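Local structure of aminoacyl-tRNA synthetase (Cryptosporidium parvum, 5F9Z) at residues W59-I62 with Q63-D67; L408-K411 with A412-Q416. The protein probably charges tRNA with proline in an ATP-dependent reaction, as a class II prolyl-tRNA synthetase that binds the inhibitor halofuginone together with an ATP analogue. All coordinates share one frame; numbering follows the deposited sequence.

Interaction 1 (W59-I62 with Q63-D67); sequences WETI and QSVFD
Trp59 and Gln63, one turn apart on helix 53-71, make the main side-chain contact. Both chains leave the backbone with CG anti to the backbone N (chi1 179° in Trp59), which carries them out along the same flank of the helix. The amide lies obliquely to the indole, the two planes 60° apart, and its OE1 comes 3.8 Å from NE1 of Trp59, a polar approach too long to count as a bond. A looser apolar touch joins Thr61 CG2 to Val65 CG2 at 4.4 Å, while OG1 of Thr61 turns back to the carbonyl of Phe57. Backbone bonds supply the rest: the N-H groups of Gln63, Ser64, Val65 and Phe66 donate to the carbonyls four residues back, the shortest being Gln63 N to Trp59 O at 2.6 Å. Outside the segment, Ile62, Val65 and Phe66 pack on Ile198 and Leu202 of helix 181-202, and Trp59, Ile62 and Phe66 reach Leu275 and Trp273 of strand 265-276. Glu60 and Ser64 occupy the exposed side. These peptide groups are satisfied within the helix, which is consistent with its turning a largely apolar face (Trp59, Ile62, Phe66) onto the catalytic core, where the Trp59 side chain lies about 9 Å from the bound ATP analogue.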
ATOM      1  N   TRP A  59      -5.792  -1.802  -7.686  1.00 22.21           N
ATOM      2  CA  TRP A  59      -5.564  -0.361  -7.657  1.00 24.30           C
ATOM      3  C   TRP A  59      -6.848   0.406  -7.938  1.00 23.90           C
ATOM      4  O   TRP A  59      -7.100   1.451  -7.325  1.00 22.50           O
ATOM      5  CB  TRP A  59      -4.478   0.029  -8.658  1.00 24.44           C
ATOM      6  CG  TRP A  59      -4.220   1.502  -8.674  1.00 24.24           C
ATOM      7  CD1 TRP A  59      -4.512   2.376  -9.681  1.00 24.20           C
ATOM      8  CD2 TRP A  59      -3.640   2.280  -7.621  1.00 22.08           C
ATOM      9  NE1 TRP A  59      -4.138   3.649  -9.324  1.00 23.54           N
ATOM     10  CE2 TRP A  59      -3.600   3.618  -8.064  1.00 22.63           C
ATOM     11  CE3 TRP A  59      -3.144   1.975  -6.350  1.00 22.02           C
ATOM     12  CZ2 TRP A  59      -3.084   4.648  -7.281  1.00 21.09           C
ATOM     13  CZ3 TRP A  59      -2.634   2.999  -5.574  1.00 20.72           C
ATOM     14  CH2 TRP A  59      -2.607   4.319  -6.042  1.00 20.48           C
ATOM     15  N   GLU A  60      -7.672  -0.096  -8.863  1.00 24.88           N
ATOM     16  CA  GLU A  60      -8.966   0.531  -9.116  1.00 24.53           C
ATOM     17  C   GLU A  60      -9.850   0.483  -7.879  1.00 24.40           C
ATOM     18  O   GLU A  60     -10.623   1.413  -7.623  1.00 24.40           O
ATOM     19  CB  GLU A  60      -9.659  -0.147 -10.297  1.00 25.22           C
ATOM     20  CG  GLU A  60      -9.029   0.156 -11.640  1.00 26.10           C
ATOM     21  CD  GLU A  60      -9.785  -0.473 -12.793  1.00 29.26           C
ATOM     22  OE1 GLU A  60     -10.174  -1.656 -12.680  1.00 30.69           O
ATOM     23  OE2 GLU A  60      -9.999   0.219 -13.810  1.00 31.03           O
ATOM     24  N   THR A  61      -9.753  -0.598  -7.100  1.00 23.30           N
ATOM     25  CA  THR A  61     -10.501  -0.680  -5.850  1.00 22.90           C
ATOM     26  C   THR A  61      -9.938   0.290  -4.819  1.00 23.99           C
ATOM     27  O   THR A  61     -10.693   1.000  -4.143  1.00 26.06           O
ATOM     28  CB  THR A  61     -10.476  -2.112  -5.315  1.00 22.81           C
ATOM     29  OG1 THR A  61     -10.959  -3.006  -6.324  1.00 24.70           O
ATOM     30  CG2 THR A  61     -11.350  -2.235  -4.077  1.00 20.95           C
ATOM     31  N   ILE A  62      -8.611   0.332  -4.685  1.00 23.26           N
ATOM     32  CA  ILE A  62      -7.978   1.316  -3.809  1.00 24.07           C
ATOM     33  C   ILE A  62      -8.352   2.726  -4.240  1.00 27.22           C
ATOM     34  O   ILE A  62      -8.668   3.585  -3.408  1.00 28.95           O
ATOM     35  CB  ILE A  62      -6.450   1.117  -3.796  1.00 22.54           C
ATOM     36  CG1 ILE A  62      -6.081  -0.203  -3.117  1.00 22.77           C
ATOM     37  CG2 ILE A  62      -5.763   2.287  -3.104  1.00 23.32           C
ATOM     38  CD1 ILE A  62      -4.603  -0.527  -3.182  1.00 22.42           C
ATOM     39  N   GLN A  63      -8.332   2.983  -5.550  1.00 26.65           N
ATOM     40  CA  GLN A  63      -8.696   4.304  -6.050  1.00 28.24           C
ATOM     41  C   GLN A  63     -10.163   4.614  -5.781  1.00 28.38           C
ATOM     42  O   GLN A  63     -10.497   5.723  -5.352  1.00 29.61           O
ATOM     43  CB  GLN A  63      -8.389   4.403  -7.544  1.00 29.69           C
ATOM     44  CG  GLN A  63      -8.805   5.719  -8.176  1.00 33.06           C
ATOM     45  CD  GLN A  63      -8.329   5.855  -9.608  1.00 37.37           C
ATOM     46  OE1 GLN A  63      -7.556   5.030 -10.099  1.00 38.10           O
ATOM     47  NE2 GLN A  63      -8.789   6.900 -10.289  1.00 38.37           N
ATOM     48  N   SER A  64     -11.050   3.645  -6.018  1.00 26.81           N
ATOM     49  CA  SER A  64     -12.476   3.881  -5.813  1.00 25.04           C
ATOM     50  C   SER A  64     -12.794   4.156  -4.349  1.00 25.09           C
ATOM     51  O   SER A  64     -13.566   5.071  -4.035  1.00 24.82           O
ATOM     52  CB  SER A  64     -13.281   2.682  -6.316  1.00 25.77           C
ATOM     53  OG  SER A  64     -14.633   2.771  -5.903  1.00 28.30           O
ATOM     54  N   VAL A  65     -12.209   3.377  -3.438  1.00 23.79           N
ATOM     55  CA  VAL A  65     -12.522   3.532  -2.022  1.00 22.21           C
ATOM     56  C   VAL A  65     -11.942   4.831  -1.481  1.00 25.11           C
ATOM     57  O   VAL A  65     -12.610   5.564  -0.742  1.00 27.89           O
ATOM     58  CB  VAL A  65     -12.021   2.310  -1.229  1.00 20.89           C
ATOM     59  CG1 VAL A  65     -12.147   2.554   0.267  1.00 21.01           C
ATOM     60  CG2 VAL A  65     -12.798   1.064  -1.636  1.00 19.11           C
ATOM     61  N   PHE A  66     -10.696   5.146  -1.843  1.00 23.55           N
ATOM     62  CA  PHE A  66     -10.063   6.346  -1.306  1.00 22.09           C
ATOM     63  C   PHE A  66     -10.672   7.610  -1.901  1.00 22.29           C
ATOM     64  O   PHE A  66     -10.794   8.628  -1.210  1.00 21.99           O
ATOM     65  CB  PHE A  66      -8.558   6.310  -1.555  1.00 20.96           C
ATOM     66  CG  PHE A  66      -7.825   7.477  -0.964  1.00 22.34           C
ATOM     67  CD1 PHE A  66      -7.556   7.524   0.395  1.00 21.16           C
ATOM     68  CD2 PHE A  66      -7.412   8.531  -1.762  1.00 20.88           C
ATOM     69  CE1 PHE A  66      -6.887   8.598   0.946  1.00 22.27           C
ATOM     70  CE2 PHE A  66      -6.740   9.607  -1.218  1.00 21.76           C
ATOM     71  CZ  PHE A  66      -6.476   9.640   0.138  1.00 23.21           C
ATOM     72  N   ASP A  67     -11.052   7.568  -3.182  1.00 22.54           N
ATOM     73  CA  ASP A  67     -11.659   8.736  -3.811  1.00 24.05           C
ATOM     74  C   ASP A  67     -12.968   9.108  -3.127  1.00 23.48           C
ATOM     75  O   ASP A  67     -13.267  10.294  -2.943  1.00 26.31           O
ATOM     76  CB  ASP A  67     -11.884   8.474  -5.301  1.00 25.24           C
ATOM     77  CG  ASP A  67     -12.231   9.730  -6.070  1.00 26.29           C
ATOM     78  OD1 ASP A  67     -11.299  10.447  -6.489  1.00 27.14           O
ATOM     79  OD2 ASP A  67     -13.435   9.999  -6.264  1.00 27.47           O
TER

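Interaction 2 (L408-K411 with A412-Q416); sequences LLFK and AKQRQ
Leu408 accepts a backbone bond from Ala412, N to O 2.9 Å, and the two side chains share the buried side of helix 393-417, both packing on His287 of helix 278-287. Leu409 runs beside Lys413, the two chains pointing the same way, with CD1 of the leucine 3.8 Å from CD of the lysine; the lysine's methylenes thus run alongside the leucine, and its NZ makes a long, weak ion pair with Glu200. The Gln414 amide meets the exposed ring of Phe410 obliquely at one corner, OE1 3.8 Å from CE1, the planes 65° apart. A chi1 of 57° swings CG of Gln414 back over the preceding turn, 3.3 Å from Lys411 O, and brings NE2 within 3.9 Å of CG of Lys411. That same carbonyl accepts a hydrogen bond from the backbone N of Arg415 at 3.2 Å and sits over one face of the arginine's guanidinium, whose NH2 has a weak hydrogen bond to Thr286 O. The pattern is that of an amphipathic alpha helix, here the last turns of a long helix packed against the end of helix 278-287, itself part of the class II synthetase core.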
ATOM      1  N   LEU A 408      -7.046 -12.230   8.076  1.00 24.50           N
ATOM      2  CA  LEU A 408      -5.818 -11.748   7.452  1.00 22.95           C
ATOM      3  C   LEU A 408      -5.214 -10.597   8.247  1.00 22.89           C
ATOM      4  O   LEU A 408      -4.005 -10.571   8.505  1.00 23.62           O
ATOM      5  CB  LEU A 408      -6.089 -11.315   6.011  1.00 22.86           C
ATOM      6  CG  LEU A 408      -6.357 -12.404   4.973  1.00 21.67           C
ATOM      7  CD1 LEU A 408      -6.443 -11.785   3.588  1.00 19.96           C
ATOM      8  CD2 LEU A 408      -5.279 -13.473   5.022  1.00 21.72           C
ATOM      9  N   LEU A 409      -6.044  -9.631   8.641  1.00 23.08           N
ATOM     10  CA  LEU A 409      -5.536  -8.487   9.389  1.00 26.39           C
ATOM     11  C   LEU A 409      -5.042  -8.903  10.769  1.00 26.63           C
ATOM     12  O   LEU A 409      -4.011  -8.408  11.240  1.00 27.80           O
ATOM     13  CB  LEU A 409      -6.617  -7.411   9.507  1.00 27.09           C
ATOM     14  CG  LEU A 409      -6.233  -6.161  10.303  1.00 27.99           C
ATOM     15  CD1 LEU A 409      -4.996  -5.505   9.711  1.00 27.57           C
ATOM     16  CD2 LEU A 409      -7.394  -5.180  10.353  1.00 28.58           C
ATOM     17  N   PHE A 410      -5.758  -9.818  11.429  1.00 25.72           N
ATOM     18  CA  PHE A 410      -5.355 -10.250  12.764  1.00 26.25           C
ATOM     19  C   PHE A 410      -4.040 -11.019  12.727  1.00 26.88           C
ATOM     20  O   PHE A 410      -3.156 -10.785  13.559  1.00 26.20           O
ATOM     21  CB  PHE A 410      -6.460 -11.100  13.395  1.00 26.11           C
ATOM     22  CG  PHE A 410      -6.215 -11.438  14.839  1.00 26.23           C
ATOM     23  CD1 PHE A 410      -5.535 -12.592  15.191  1.00 26.54           C
ATOM     24  CD2 PHE A 410      -6.665 -10.599  15.845  1.00 25.54           C
ATOM     25  CE1 PHE A 410      -5.308 -12.904  16.517  1.00 27.29           C
ATOM     26  CE2 PHE A 410      -6.441 -10.905  17.174  1.00 26.81           C
ATOM     27  CZ  PHE A 410      -5.762 -12.058  17.510  1.00 27.54           C
ATOM     28  N   LYS A 411      -3.894 -11.946  11.776  1.00 28.54           N
ATOM     29  CA  LYS A 411      -2.657 -12.716  11.684  1.00 30.55           C
ATOM     30  C   LYS A 411      -1.493 -11.839  11.241  1.00 30.81           C
ATOM     31  O   LYS A 411      -0.367 -12.001  11.726  1.00 32.64           O
ATOM     32  CB  LYS A 411      -2.836 -13.893  10.727  1.00 31.44           C
ATOM     33  CG  LYS A 411      -3.764 -14.978  11.245  1.00 33.69           C
ATOM     34  CD  LYS A 411      -3.852 -16.136  10.263  1.00 36.17           C
ATOM     35  CE  LYS A 411      -2.484 -16.751  10.016  1.00 37.52           C
ATOM     36  NZ  LYS A 411      -2.550 -17.861   9.028  1.00 39.43           N
ATOM     37  N   ALA A 412      -1.741 -10.909  10.317  1.00 29.27           N
ATOM     38  CA  ALA A 412      -0.695  -9.975   9.919  1.00 28.44           C
ATOM     39  C   ALA A 412      -0.318  -9.041  11.061  1.00 31.02           C
ATOM     40  O   ALA A 412       0.830  -8.586  11.136  1.00 31.56           O
ATOM     41  CB  ALA A 412      -1.145  -9.170   8.703  1.00 25.07           C
ATOM     42  N   LYS A 413      -1.264  -8.749  11.956  1.00 31.51           N
ATOM     43  CA  LYS A 413      -0.984  -7.855  13.073  1.00 31.47           C
ATOM     44  C   LYS A 413      -0.050  -8.511  14.082  1.00 31.58           C
ATOM     45  O   LYS A 413       0.927  -7.897  14.528  1.00 32.57           O
ATOM     46  CB  LYS A 413      -2.291  -7.433  13.744  1.00 34.42           C
ATOM     47  CG  LYS A 413      -2.424  -5.942  13.975  1.00 38.64           C
ATOM     48  CD  LYS A 413      -3.673  -5.391  13.303  1.00 42.16           C
ATOM     49  CE  LYS A 413      -3.882  -3.929  13.661  1.00 46.42           C
ATOM     50  NZ  LYS A 413      -2.635  -3.138  13.469  1.00 49.28           N
ATOM     51  N   GLN A 414      -0.333  -9.760  14.459  1.00 32.21           N
ATOM     52  CA  GLN A 414       0.524 -10.441  15.424  1.00 34.02           C
ATOM     53  C   GLN A 414       1.892 -10.774  14.843  1.00 34.03           C
ATOM     54  O   GLN A 414       2.841 -10.979  15.607  1.00 35.25           O
ATOM     55  CB  GLN A 414      -0.161 -11.705  15.955  1.00 34.36           C
ATOM     56  CG  GLN A 414      -0.565 -12.720  14.903  1.00 35.07           C
ATOM     57  CD  GLN A 414      -1.408 -13.844  15.482  1.00 37.28           C
ATOM     58  OE1 GLN A 414      -1.614 -13.920  16.693  1.00 37.77           O
ATOM     59  NE2 GLN A 414      -1.900 -14.721  14.617  1.00 37.24           N
ATOM     60  N   ARG A 415       2.020 -10.827  13.516  1.00 33.27           N
ATOM     61  CA  ARG A 415       3.343 -10.928  12.911  1.00 33.92           C
ATOM     62  C   ARG A 415       4.090  -9.603  12.970  1.00 33.69           C
ATOM     63  O   ARG A 415       5.321  -9.595  13.085  1.00 34.84           O
ATOM     64  CB  ARG A 415       3.237 -11.410  11.460  1.00 33.84           C
ATOM     65  CG  ARG A 415       3.386 -12.915  11.304  1.00 36.50           C
ATOM     66  CD  ARG A 415       3.472 -13.340   9.843  1.00 37.84           C
ATOM     67  NE  ARG A 415       2.173 -13.309   9.174  1.00 39.12           N
ATOM     68  CZ  ARG A 415       1.815 -12.404   8.270  1.00 42.32           C
ATOM     69  NH1 ARG A 415       2.661 -11.447   7.912  1.00 43.84           N
ATOM     70  NH2 ARG A 415       0.611 -12.460   7.716  1.00 41.54           N
ATOM     71  N   GLN A 416       3.372  -8.479  12.896  1.00 31.53           N
ATOM     72  CA  GLN A 416       4.020  -7.178  13.012  1.00 32.01           C
ATOM     73  C   GLN A 416       4.379  -6.858  14.459  1.00 32.58           C
ATOM     74  O   GLN A 416       5.433  -6.268  14.723  1.00 32.77           O
ATOM     75  CB  GLN A 416       3.120  -6.086  12.432  1.00 32.37           C
ATOM     76  CG  GLN A 416       3.650  -4.673  12.632  1.00 35.23           C
ATOM     77  CD  GLN A 416       2.870  -3.638  11.849  1.00 36.77           C
ATOM     78  OE1 GLN A 416       2.146  -2.825  12.420  1.00 35.69           O
ATOM     79  NE2 GLN A 416       3.021  -3.659  10.528  1.00 37.58           N
TER

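Both interactions are single-helix contacts held by backbone bonds between residues four apart, but they belong to different helices, with centres 23 Å apart and no direct touch. Each is partly buried. Interaction 1 turns aromatic and branched aliphatic side chains onto helix 181-202 and the strands of the catalytic core, within about 10 Å of both bound ligands. Interaction 2 buries a leucine and an alanine against helix 278-287 and nearby loops, while its outer side carries a phenylalanine and long polar chains, one lying beside a leucine and another crossing its neighbours. A common neighbour is helix 181-202: 59-67 meets it through hydrophobic packing, 408-416 through the long, weak pairing of Lys413 with Glu200.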